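Local atomic coordinates of variant surface glycoprotein MITat 1.13 (Trypanosoma brucei, PDB entry 6Z8H), a protein that probably forms the dense coat of the parasite surface, whose exchange for antigenically distinct variants lets the trypanosome evade the immune response of its host. Residues Lys43-Tyr48 with Ala111-Ile116; Glu185-Lys190 with Val263-Leu268; Asn288-Arg291 with Lys295-Leu298; Val300-Ala303 with Thr309-Lys312. All blocks are in the same frame, centred on the assembly; numbering follows the deposited sequence.

Along the chain the four contacts follow one another in series, and they fall into two clusters on the elongated molecule. Contact 1 joins the two long helices 34-75 and 78-129 near the centre of the chain. Contact 2, its centre about 10 Å away, lays a loop on helix 260-273, and the two meet where R44 hydrogen-bonds H265. Contacts 3 and 4, with centres about 12 Å apart, share helix 294-304; L298 of one packs on E311 of the other. Nearest atoms of contacts 1 and 3 are about 21 Å apart. Contacts 1, 3 and 4 each touch the second subunit of this coat protein, whereas contact 2 does not.

Contact 1. Residues Lys43-Tyr48 with Ala111-Ile116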
loop_
_atom_site.group_PDB
_atom_site.type_symbol
_atom_site.label_atom_id
_atom_site.label_comp_id
_atom_site.label_asym_id
_atom_site.label_seq_id
_atom_site.Cartn_x
_atom_site.Cartn_y
_atom_site.Cartn_z
ATOM N N LYS A 43 -4.995 -5.899 12.053
ATOM C CA LYS A 43 -6.241 -5.252 12.465
ATOM C C LYS A 43 -6.021 -3.785 12.811
ATOM O O LYS A 43 -6.865 -2.935 12.503
ATOM C CB LYS A 43 -6.838 -5.995 13.666
ATOM C CG LYS A 43 -7.742 -7.157 13.274
ATOM C CD LYS A 43 -8.299 -7.906 14.481
ATOM C CE LYS A 43 -8.615 -9.342 14.091
ATOM N NZ LYS A 43 -9.645 -9.997 14.963
ATOM N N ARG A 44 -4.903 -3.463 13.459
ATOM C CA ARG A 44 -4.578 -2.071 13.731
ATOM C C ARG A 44 -4.308 -1.306 12.439
ATOM O O ARG A 44 -4.748 -0.154 12.277
ATOM C CB ARG A 44 -3.377 -1.991 14.652
ATOM C CG ARG A 44 -3.620 -2.534 16.052
ATOM C CD ARG A 44 -2.352 -2.432 16.852
ATOM N NE ARG A 44 -1.953 -1.043 17.064
ATOM C CZ ARG A 44 -0.702 -0.655 17.298
ATOM N NH1 ARG A 44 0.286 -1.551 17.339
ATOM N NH2 ARG A 44 -0.415 0.616 17.507
ATOM N N LEU A 45 -3.599 -1.921 11.503
ATOM C CA LEU A 45 -3.395 -1.283 10.208
ATOM C C LEU A 45 -4.728 -0.979 9.540
ATOM O O LEU A 45 -4.913 0.102 8.948
ATOM C CB LEU A 45 -2.590 -2.202 9.304
ATOM C CG LEU A 45 -2.321 -1.658 7.891
ATOM C CD1 LEU A 45 -1.560 -0.337 7.964
ATOM C CD2 LEU A 45 -1.573 -2.654 7.061
ATOM N N ASP A 46 -5.646 -1.939 9.566
ATOM C CA ASP A 46 -6.949 -1.778 8.938
ATOM C C ASP A 46 -7.717 -0.582 9.493
ATOM O O ASP A 46 -8.490 0.049 8.748
ATOM C CB ASP A 46 -7.781 -3.051 9.094
ATOM C CG ASP A 46 -9.017 -3.045 8.202
ATOM O OD1 ASP A 46 -8.871 -3.231 6.973
ATOM O OD2 ASP A 46 -10.136 -2.805 8.720
ATOM N N LEU A 47 -7.484 -0.194 10.754
ATOM C CA LEU A 47 -8.146 1.006 11.272
ATOM C C LEU A 47 -7.792 2.229 10.424
ATOM O O LEU A 47 -8.644 3.098 10.147
ATOM C CB LEU A 47 -7.710 1.293 12.703
ATOM C CG LEU A 47 -7.933 0.192 13.734
ATOM C CD1 LEU A 47 -7.355 0.642 15.061
ATOM C CD2 LEU A 47 -9.392 -0.145 13.844
ATOM N N TYR A 48 -6.519 2.341 10.050
ATOM C CA TYR A 48 -6.042 3.489 9.295
ATOM C C TYR A 48 -6.350 3.347 7.819
ATOM O O TYR A 48 -6.740 4.327 7.176
ATOM C CB TYR A 48 -4.539 3.685 9.514
ATOM C CG TYR A 48 -4.137 3.839 10.964
ATOM C CD1 TYR A 48 -3.864 2.722 11.742
ATOM C CD2 TYR A 48 -4.000 5.085 11.551
ATOM C CE1 TYR A 48 -3.489 2.846 13.046
ATOM C CE2 TYR A 48 -3.643 5.217 12.880
ATOM C CZ TYR A 48 -3.380 4.083 13.626
ATOM O OH TYR A 48 -2.995 4.168 14.958
ATOM N N ALA A 111 3.762 4.351 4.212
ATOM C CA ALA A 111 4.893 3.911 5.029
ATOM C C ALA A 111 4.462 2.876 6.059
ATOM O O ALA A 111 5.206 1.922 6.336
ATOM C CB ALA A 111 5.534 5.130 5.693
ATOM N N ALA A 112 3.255 3.032 6.616
ATOM C CA ALA A 112 2.758 2.082 7.608
ATOM C C ALA A 112 2.404 0.746 6.963
ATOM O O ALA A 112 2.713 -0.320 7.515
ATOM C CB ALA A 112 1.554 2.676 8.325
ATOM N N ILE A 113 1.777 0.768 5.795
ATOM C CA ILE A 113 1.462 -0.476 5.099
ATOM C C ILE A 113 2.735 -1.273 4.846
ATOM O O ILE A 113 2.813 -2.485 5.115
ATOM C CB ILE A 113 0.741 -0.203 3.770
ATOM C CG1 ILE A 113 -0.667 0.343 4.031
ATOM C CG2 ILE A 113 0.750 -1.476 2.911
ATOM C CD1 ILE A 113 -1.313 0.938 2.781
ATOM N N SER A 114 3.773 -0.608 4.343
ATOM C CA SER A 114 4.973 -1.357 3.988
ATOM C C SER A 114 5.656 -1.917 5.226
ATOM O O SER A 114 6.136 -3.054 5.210
ATOM C CB SER A 114 5.938 -0.488 3.204
ATOM O OG SER A 114 6.555 0.477 4.013
ATOM N N LYS A 115 5.702 -1.148 6.313
ATOM C CA LYS A 115 6.400 -1.594 7.517
ATOM C C LYS A 115 5.620 -2.673 8.260
ATOM O O LYS A 115 6.209 -3.650 8.737
ATOM C CB LYS A 115 6.705 -0.365 8.373
ATOM C CG LYS A 115 7.841 0.470 7.807
ATOM C CD LYS A 115 7.945 1.830 8.455
ATOM C CE LYS A 115 9.171 2.593 7.982
ATOM N NZ LYS A 115 9.511 3.686 8.929
ATOM N N ILE A 116 4.298 -2.569 8.312
ATOM C CA ILE A 116 3.482 -3.594 8.958
ATOM C C ILE A 116 3.505 -4.889 8.164
ATOM O O ILE A 116 3.584 -5.970 8.754
ATOM C CB ILE A 116 2.045 -3.087 9.188
ATOM C CG1 ILE A 116 1.970 -2.172 10.409
ATOM C CG2 ILE A 116 1.084 -4.262 9.288
ATOM C CD1 ILE A 116 0.636 -1.549 10.629
#
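L45, which meets I116 across the helices, places its backbone O at the edge of the Y48 ring within its own segment, in the ring plane; the contact with I116 itself is aliphatic. It belongs to the hairpin of two long helices that forms the core of A-type variant surface glycoproteins. The short helical segments 43-48 and 111-116 run almost antiparallel, at 167°, and their axes come no closer than 10.6 Å, far enough for large side chains to fill the gap.

L45 is the central residue. Its CG lies anti to the backbone N (chi1 179°), which carries the two methyls across to the other helix. The side chains of L45 and I116 slide past each other in opposite directions, and the I116 CD1 methyl fits against L45 CB at 3.5 Å and against L45 CD1 at 3.7 Å. I113 instead crosses L45 at about a right angle, its CG1 lying 4.1 Å from L45 CD1, while A112 adds its small CB beside the same methyl.

I113 also packs on I113 of the second subunit, so this layer of the hairpin borders the dimer interface. Elsewhere, R44, Y48 and I116 all touch L268 of helix 260-273, and E182 takes both a salt bridge from R44 NE and a hydrogen bond with Y48 OH. The remaining L45 methyl, CD2, rests 3.8 Å from I116 CG2.

Contact 2. Residues Glu185-Lys190 with Val263-Leu268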
loop_
_atom_site.group_PDB
_atom_site.type_symbol
_atom_site.label_atom_id
_atom_site.label_comp_id
_atom_site.label_asym_id
_atom_site.label_seq_id
_atom_site.Cartn_x
_atom_site.Cartn_y
_atom_site.Cartn_z
ATOM N N GLU A 185 -1.748 1.444 23.109
ATOM C CA GLU A 185 -1.518 0.089 22.644
ATOM C C GLU A 185 -0.033 -0.244 22.759
ATOM O O GLU A 185 0.819 0.570 22.386
ATOM C CB GLU A 185 -1.991 -0.020 21.188
ATOM C CG GLU A 185 -1.884 -1.431 20.612
ATOM C CD GLU A 185 -2.812 -2.424 21.300
ATOM O OE1 GLU A 185 -3.867 -1.992 21.803
ATOM O OE2 GLU A 185 -2.488 -3.631 21.314
ATOM N N PRO A 186 0.323 -1.393 23.316
ATOM C CA PRO A 186 1.740 -1.745 23.433
ATOM C C PRO A 186 2.323 -2.172 22.094
ATOM O O PRO A 186 1.615 -2.562 21.162
ATOM C CB PRO A 186 1.741 -2.913 24.426
ATOM C CG PRO A 186 0.355 -3.519 24.269
ATOM C CD PRO A 186 -0.561 -2.363 23.982
ATOM N N GLU A 187 3.653 -2.145 22.046
ATOM C CA GLU A 187 4.368 -2.608 20.874
ATOM C C GLU A 187 4.058 -4.082 20.615
ATOM O O GLU A 187 3.861 -4.867 21.556
ATOM C CB GLU A 187 5.877 -2.479 21.090
ATOM C CG GLU A 187 6.450 -1.152 20.651
ATOM C CD GLU A 187 7.648 -0.728 21.468
ATOM O OE1 GLU A 187 7.507 0.211 22.280
ATOM O OE2 GLU A 187 8.726 -1.338 21.298
ATOM N N PRO A 188 4.038 -4.492 19.346
ATOM C CA PRO A 188 3.935 -5.923 19.034
ATOM C C PRO A 188 5.120 -6.676 19.622
ATOM O O PRO A 188 6.242 -6.161 19.664
ATOM C CB PRO A 188 3.955 -5.957 17.499
ATOM C CG PRO A 188 3.537 -4.572 17.079
ATOM C CD PRO A 188 4.139 -3.676 18.127
ATOM N N ALA A 189 4.851 -7.895 20.101
ATOM C CA ALA A 189 5.843 -8.690 20.815
ATOM C C ALA A 189 6.860 -9.293 19.854
ATOM O O ALA A 189 6.540 -9.651 18.721
ATOM C CB ALA A 189 5.169 -9.803 21.627
ATOM N N LYS A 190 8.090 -9.456 20.347
ATOM C CA LYS A 190 9.155 -10.028 19.535
ATOM C C LYS A 190 9.080 -11.549 19.507
ATOM O O LYS A 190 9.460 -12.164 18.508
ATOM C CB LYS A 190 10.505 -9.591 20.099
ATOM C CG LYS A 190 11.200 -8.473 19.345
ATOM C CD LYS A 190 12.534 -8.151 20.009
ATOM C CE LYS A 190 13.536 -7.619 19.010
ATOM N NZ LYS A 190 14.649 -6.866 19.663
ATOM N N VAL A 263 9.340 -0.492 14.469
ATOM C CA VAL A 263 9.241 0.489 13.393
ATOM C C VAL A 263 7.837 0.516 12.805
ATOM O O VAL A 263 7.338 1.582 12.428
ATOM C CB VAL A 263 10.316 0.166 12.341
ATOM C CG1 VAL A 263 10.068 0.840 11.058
ATOM C CG2 VAL A 263 11.707 0.519 12.877
ATOM N N ALA A 264 7.180 -0.642 12.711
ATOM C CA ALA A 264 5.789 -0.688 12.274
ATOM C C ALA A 264 4.881 0.059 13.247
ATOM O O ALA A 264 4.051 0.884 12.835
ATOM C CB ALA A 264 5.361 -2.145 12.110
ATOM N N HIS A 265 5.042 -0.208 14.547
ATOM C CA HIS A 265 4.298 0.511 15.577
ATOM C C HIS A 265 4.509 2.012 15.442
ATOM O O HIS A 265 3.561 2.795 15.538
ATOM C CB HIS A 265 4.792 0.034 16.939
ATOM C CG HIS A 265 3.896 0.341 18.104
ATOM N ND1 HIS A 265 2.632 -0.187 18.234
ATOM C CD2 HIS A 265 4.140 1.006 19.256
ATOM C CE1 HIS A 265 2.122 0.168 19.401
ATOM N NE2 HIS A 265 3.029 0.870 20.052
ATOM N N GLU A 266 5.737 2.458 15.277
ATOM C CA GLU A 266 6.075 3.890 15.164
ATOM C C GLU A 266 5.425 4.476 13.902
ATOM O O GLU A 266 5.105 5.669 13.946
ATOM C CB GLU A 266 7.577 4.114 15.152
ATOM C CG GLU A 266 7.973 5.577 15.077
ATOM C CD GLU A 266 7.230 6.508 16.029
ATOM O OE1 GLU A 266 6.503 7.439 15.533
ATOM O OE2 GLU A 266 7.354 6.293 17.274
ATOM N N ALA A 267 5.234 3.697 12.839
ATOM C CA ALA A 267 4.638 4.234 11.617
ATOM C C ALA A 267 3.153 4.491 11.806
ATOM O O ALA A 267 2.616 5.474 11.272
ATOM C CB ALA A 267 4.848 3.266 10.458
ATOM N N LEU A 268 2.480 3.664 12.601
ATOM C CA LEU A 268 1.102 3.965 12.970
ATOM C C LEU A 268 1.024 5.233 13.816
ATOM O O LEU A 268 0.175 6.102 13.570
ATOM C CB LEU A 268 0.500 2.776 13.717
ATOM C CG LEU A 268 0.431 1.473 12.908
ATOM C CD1 LEU A 268 -0.206 0.380 13.738
ATOM C CD2 LEU A 268 -0.345 1.708 11.596
#
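The backbone of E187 passes over H265, their CA atoms 6.1 Å apart, as the segment 185-190 runs in an extended, polyproline II-like conformation from E185 to A189 across a helix that begins before V263 and continues beyond L268. H265 is the hub. A chi1 of -163° swings the imidazole away from its own N, and the ring reaches up to the backbone of E185-P188.

E187 CA sits over one ring face, 3.8 Å from the ring centroid and 7° off the ring normal, a CH-pi contact of nearly ideal placement. E187 CG comes down beside it to 3.5 Å from H265 CD2. E185 O lies at the ring edge, in plane, 3.2 Å from H265 NE2. P186 O approaches H265 CE1 obliquely at 3.3 Å, and P188 CD comes to 3.8 Å from H265 ND1.

In the A-type N-terminal domain, this loop, which leads into strand 194-202, and helix 260-273 both lie against the long helical hairpin. P188 touches L41 of helix 34-75 and Y123 of helix 78-129, whereas A264 and L268 rest on I116. The hairpin also supplies polar anchors: R44 NH1 hydrogen-bonds H265 ND1, fixing the rotation of the ring, and R40 NH1 makes a salt bridge with E185 OE2. Two residues before H265, V263 touches an N-acetylglucosamine of the protein's own glycan.

Contact 3. Residues Asn288-Arg291 with Lys295-Leu298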
loop_
_atom_site.group_PDB
_atom_site.type_symbol
_atom_site.label_atom_id
_atom_site.label_comp_id
_atom_site.label_asym_id
_atom_site.label_seq_id
_atom_site.Cartn_x
_atom_site.Cartn_y
_atom_site.Cartn_z
ATOM N N ASN A 288 -24.467 20.385 7.106
ATOM C CA ASN A 288 -23.688 20.918 8.219
ATOM C C ASN A 288 -22.269 21.288 7.808
ATOM O O ASN A 288 -21.646 22.140 8.450
ATOM C CB ASN A 288 -23.642 19.910 9.366
ATOM C CG ASN A 288 -24.988 19.746 10.059
ATOM O OD1 ASN A 288 -25.799 20.683 10.139
ATOM N ND2 ASN A 288 -25.233 18.548 10.565
ATOM N N ALA A 289 -21.745 20.680 6.744
ATOM C CA ALA A 289 -20.420 21.060 6.280
ATOM C C ALA A 289 -20.457 22.375 5.516
ATOM O O ALA A 289 -19.467 23.114 5.511
ATOM C CB ALA A 289 -19.863 19.981 5.354
ATOM N N VAL A 290 -21.572 22.677 4.857
ATOM C CA VAL A 290 -21.724 23.911 4.089
ATOM C C VAL A 290 -22.205 25.063 4.958
ATOM O O VAL A 290 -21.701 26.185 4.840
ATOM C CB VAL A 290 -22.700 23.648 2.927
ATOM C CG1 VAL A 290 -23.068 24.915 2.277
ATOM C CG2 VAL A 290 -22.091 22.676 1.938
ATOM N N ARG A 291 -23.186 24.807 5.819
ATOM C CA ARG A 291 -23.944 25.824 6.597
ATOM C C ARG A 291 -23.008 26.635 7.490
ATOM O O ARG A 291 -23.399 27.756 7.873
ATOM C CB ARG A 291 -25.051 25.152 7.419
ATOM C CG ARG A 291 -24.925 25.320 8.927
ATOM C CD ARG A 291 -25.834 24.369 9.684
ATOM N NE ARG A 291 -27.242 24.712 9.547
ATOM C CZ ARG A 291 -27.829 25.735 10.158
ATOM N NH1 ARG A 291 -27.127 26.526 10.950
ATOM N NH2 ARG A 291 -29.117 25.964 9.972
ATOM N N LYS A 295 -18.563 31.902 3.538
ATOM C CA LYS A 295 -18.873 32.177 2.138
ATOM C C LYS A 295 -20.300 31.771 1.805
ATOM O O LYS A 295 -20.956 32.428 0.992
ATOM C CB LYS A 295 -17.870 31.449 1.234
ATOM C CG LYS A 295 -16.450 31.929 1.410
ATOM C CD LYS A 295 -15.459 31.020 0.683
ATOM C CE LYS A 295 -14.001 31.452 0.909
ATOM N NZ LYS A 295 -13.012 30.375 0.531
ATOM N N PHE A 296 -20.823 30.737 2.471
ATOM C CA PHE A 296 -22.213 30.339 2.259
ATOM C C PHE A 296 -23.155 31.394 2.820
ATOM O O PHE A 296 -24.080 31.857 2.136
ATOM C CB PHE A 296 -22.453 28.985 2.946
ATOM C CG PHE A 296 -23.894 28.628 3.093
ATOM C CD1 PHE A 296 -24.598 28.116 2.022
ATOM C CD2 PHE A 296 -24.537 28.776 4.317
ATOM C CE1 PHE A 296 -25.933 27.774 2.151
ATOM C CE2 PHE A 296 -25.876 28.453 4.452
ATOM C CZ PHE A 296 -26.573 27.950 3.388
ATOM N N LYS A 297 -22.933 31.801 4.061
ATOM C CA LYS A 297 -23.810 32.813 4.635
ATOM C C LYS A 297 -23.746 34.103 3.834
ATOM O O LYS A 297 -24.769 34.765 3.626
ATOM C CB LYS A 297 -23.419 33.064 6.081
ATOM C CG LYS A 297 -23.449 31.815 6.951
ATOM C CD LYS A 297 -22.920 32.104 8.334
ATOM C CE LYS A 297 -22.334 30.885 8.997
ATOM N NZ LYS A 297 -21.466 31.268 10.146
ATOM N N LEU A 298 -22.550 34.505 3.407
ATOM C CA LEU A 298 -22.435 35.723 2.606
ATOM C C LEU A 298 -23.165 35.617 1.268
ATOM O O LEU A 298 -23.813 36.574 0.842
ATOM C CB LEU A 298 -20.976 36.107 2.404
ATOM C CG LEU A 298 -20.690 37.304 1.508
ATOM C CD1 LEU A 298 -21.363 38.537 2.107
ATOM C CD2 LEU A 298 -19.197 37.483 1.383
#
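Next to F296, which closes on V290, K295 NZ makes a salt bridge with D93 of helix 78-129. The contact between the two segments is itself one of van der Waals packing: K297 CE comes to 3.5 Å from R291 O, and V290 O lies 3.5 Å from F296 CB, so the carbonyls of V290 and R291 lie against the side chains of the next helix. Here, within the A-type N-terminal domain, two consecutive short helices, 287-291 and 294-304, meet at a turn in the chain.

F296 fills the inside of the turn. A chi1 of 166° sets CG beside the carbonyl carbon, and the ring reaches back to the preceding helix and crosses V290 at about a right angle. V290 CG1 meets F296 CD1 at 3.6 Å, and at the other ortho carbon F296 CD2 lies 3.8 Å from R291 CA. K297 keeps its chain extended beyond CG and passes alongside the turn; the touching is done by its CE methylene, while the ammonium group has a long, weak ion pair with E313.

The turn rests on helix 78-129, where V290 packs on L87 and I94, and F296 on P86. Further along helix 294-304, L298 turns to the loop residues A310 and E311, and D373 and R377 of the second subunit pack against K295 and L298.

Contact 4. Residues Val300-Ala303 with Thr309-Lys312; sequences VIKA and TAEK
K302 and I301 form the tight part of this contact, closing helix 294-304 onto the loop that follows it. The K302 chain bends at both chi3 (87°) and chi4 (55°), curling its ammonium group back onto the loop. NZ donates to A310 O at 2.9 Å, tilted only 16° from the carbonyl plane, and to E311 OE2 at 3.0 Å in a salt bridge that meets the carboxylate from above its plane. P308 O is a third partner, so three oxygens grip the nitrogen and pin the loop to the helix. Beside this cluster, I301 CG2 packs on A310 CB at 3.7 Å.

The outer side is looser. I301 CD1 reaches K312 O at 3.8 Å, but CB of both T309 and K312, two exposed residues, is directed away from the helix, and neither side chain joins the grip. D315 OD2 accepts from the backbone N-H groups of E311 and K312, consistent with a fixed loop ahead of helix 318-329.

The contact is wedged between that helix, whose V321 packs on I301, and the second subunit, whose R377 also bridges E311 OE2 and whose L380, on the same helix 368-383, covers K302 and A303.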
loop_
_atom_site.group_PDB
_atom_site.type_symbol
_atom_site.label_atom_id
_atom_site.label_comp_id
_atom_site.label_asym_id
_atom_site.label_seq_id
_atom_site.Cartn_x
_atom_site.Cartn_y
_atom_site.Cartn_z
ATOM N N VAL A 300 -25.659 33.690 0.585
ATOM C CA VAL A 300 -27.095 33.787 0.851
ATOM C C VAL A 300 -27.558 35.240 0.802
ATOM O O VAL A 300 -28.590 35.562 0.197
ATOM C CB VAL A 300 -27.452 33.122 2.193
ATOM C CG1 VAL A 300 -28.865 33.486 2.566
ATOM C CG2 VAL A 300 -27.287 31.611 2.092
ATOM N N ILE A 301 -26.793 36.141 1.423
ATOM C CA ILE A 301 -27.143 37.563 1.410
ATOM C C ILE A 301 -27.083 38.111 -0.009
ATOM O O ILE A 301 -27.978 38.833 -0.461
ATOM C CB ILE A 301 -26.192 38.332 2.339
ATOM C CG1 ILE A 301 -26.325 37.825 3.778
ATOM C CG2 ILE A 301 -26.497 39.842 2.266
ATOM C CD1 ILE A 301 -25.328 38.431 4.745
ATOM N N LYS A 302 -26.012 37.792 -0.728
ATOM C CA LYS A 302 -25.816 38.377 -2.046
ATOM C C LYS A 302 -26.867 37.888 -3.032
ATOM O O LYS A 302 -27.389 38.675 -3.833
ATOM C CB LYS A 302 -24.408 38.025 -2.563
ATOM C CG LYS A 302 -23.261 38.701 -1.799
ATOM C CD LYS A 302 -21.931 38.024 -1.929
ATOM C CE LYS A 302 -21.152 38.438 -3.061
ATOM N NZ LYS A 302 -20.910 39.913 -3.150
ATOM N N ALA A 303 -27.162 36.587 -3.015
ATOM C CA ALA A 303 -27.956 35.947 -4.054
ATOM C C ALA A 303 -29.413 35.763 -3.669
ATOM O O ALA A 303 -30.268 35.732 -4.555
ATOM C CB ALA A 303 -27.356 34.575 -4.408
ATOM N N THR A 309 -23.842 43.354 -3.492
ATOM C CA THR A 309 -22.567 43.983 -3.166
ATOM C C THR A 309 -22.116 43.700 -1.736
ATOM O O THR A 309 -21.012 44.119 -1.355
ATOM C CB THR A 309 -22.634 45.497 -3.387
ATOM O OG1 THR A 309 -23.577 46.044 -2.466
ATOM C CG2 THR A 309 -23.030 45.847 -4.824
ATOM N N ALA A 310 -22.941 43.006 -0.943
ATOM C CA ALA A 310 -22.551 42.647 0.414
ATOM C C ALA A 310 -21.228 41.876 0.417
ATOM O O ALA A 310 -20.966 41.019 -0.444
ATOM C CB ALA A 310 -23.637 41.787 1.066
ATOM N N GLU A 311 -20.384 42.174 1.409
ATOM C CA GLU A 311 -19.166 41.404 1.619
ATOM C C GLU A 311 -18.954 40.956 3.059
ATOM O O GLU A 311 -17.917 40.353 3.355
ATOM C CB GLU A 311 -17.939 42.192 1.160
ATOM C CG GLU A 311 -17.952 42.475 -0.327
ATOM C CD GLU A 311 -17.724 41.216 -1.175
ATOM O OE1 GLU A 311 -16.997 40.287 -0.739
ATOM O OE2 GLU A 311 -18.292 41.105 -2.277
ATOM N N LYS A 312 -19.895 41.231 3.960
ATOM C CA LYS A 312 -19.797 40.822 5.353
ATOM C C LYS A 312 -21.094 40.159 5.799
ATOM O O LYS A 312 -22.184 40.515 5.360
ATOM C CB LYS A 312 -19.524 42.030 6.272
ATOM C CG LYS A 312 -18.227 42.767 5.965
ATOM C CD LYS A 312 -18.029 43.940 6.889
ATOM C CE LYS A 312 -16.703 44.633 6.628
ATOM N NZ LYS A 312 -16.655 45.960 7.318
#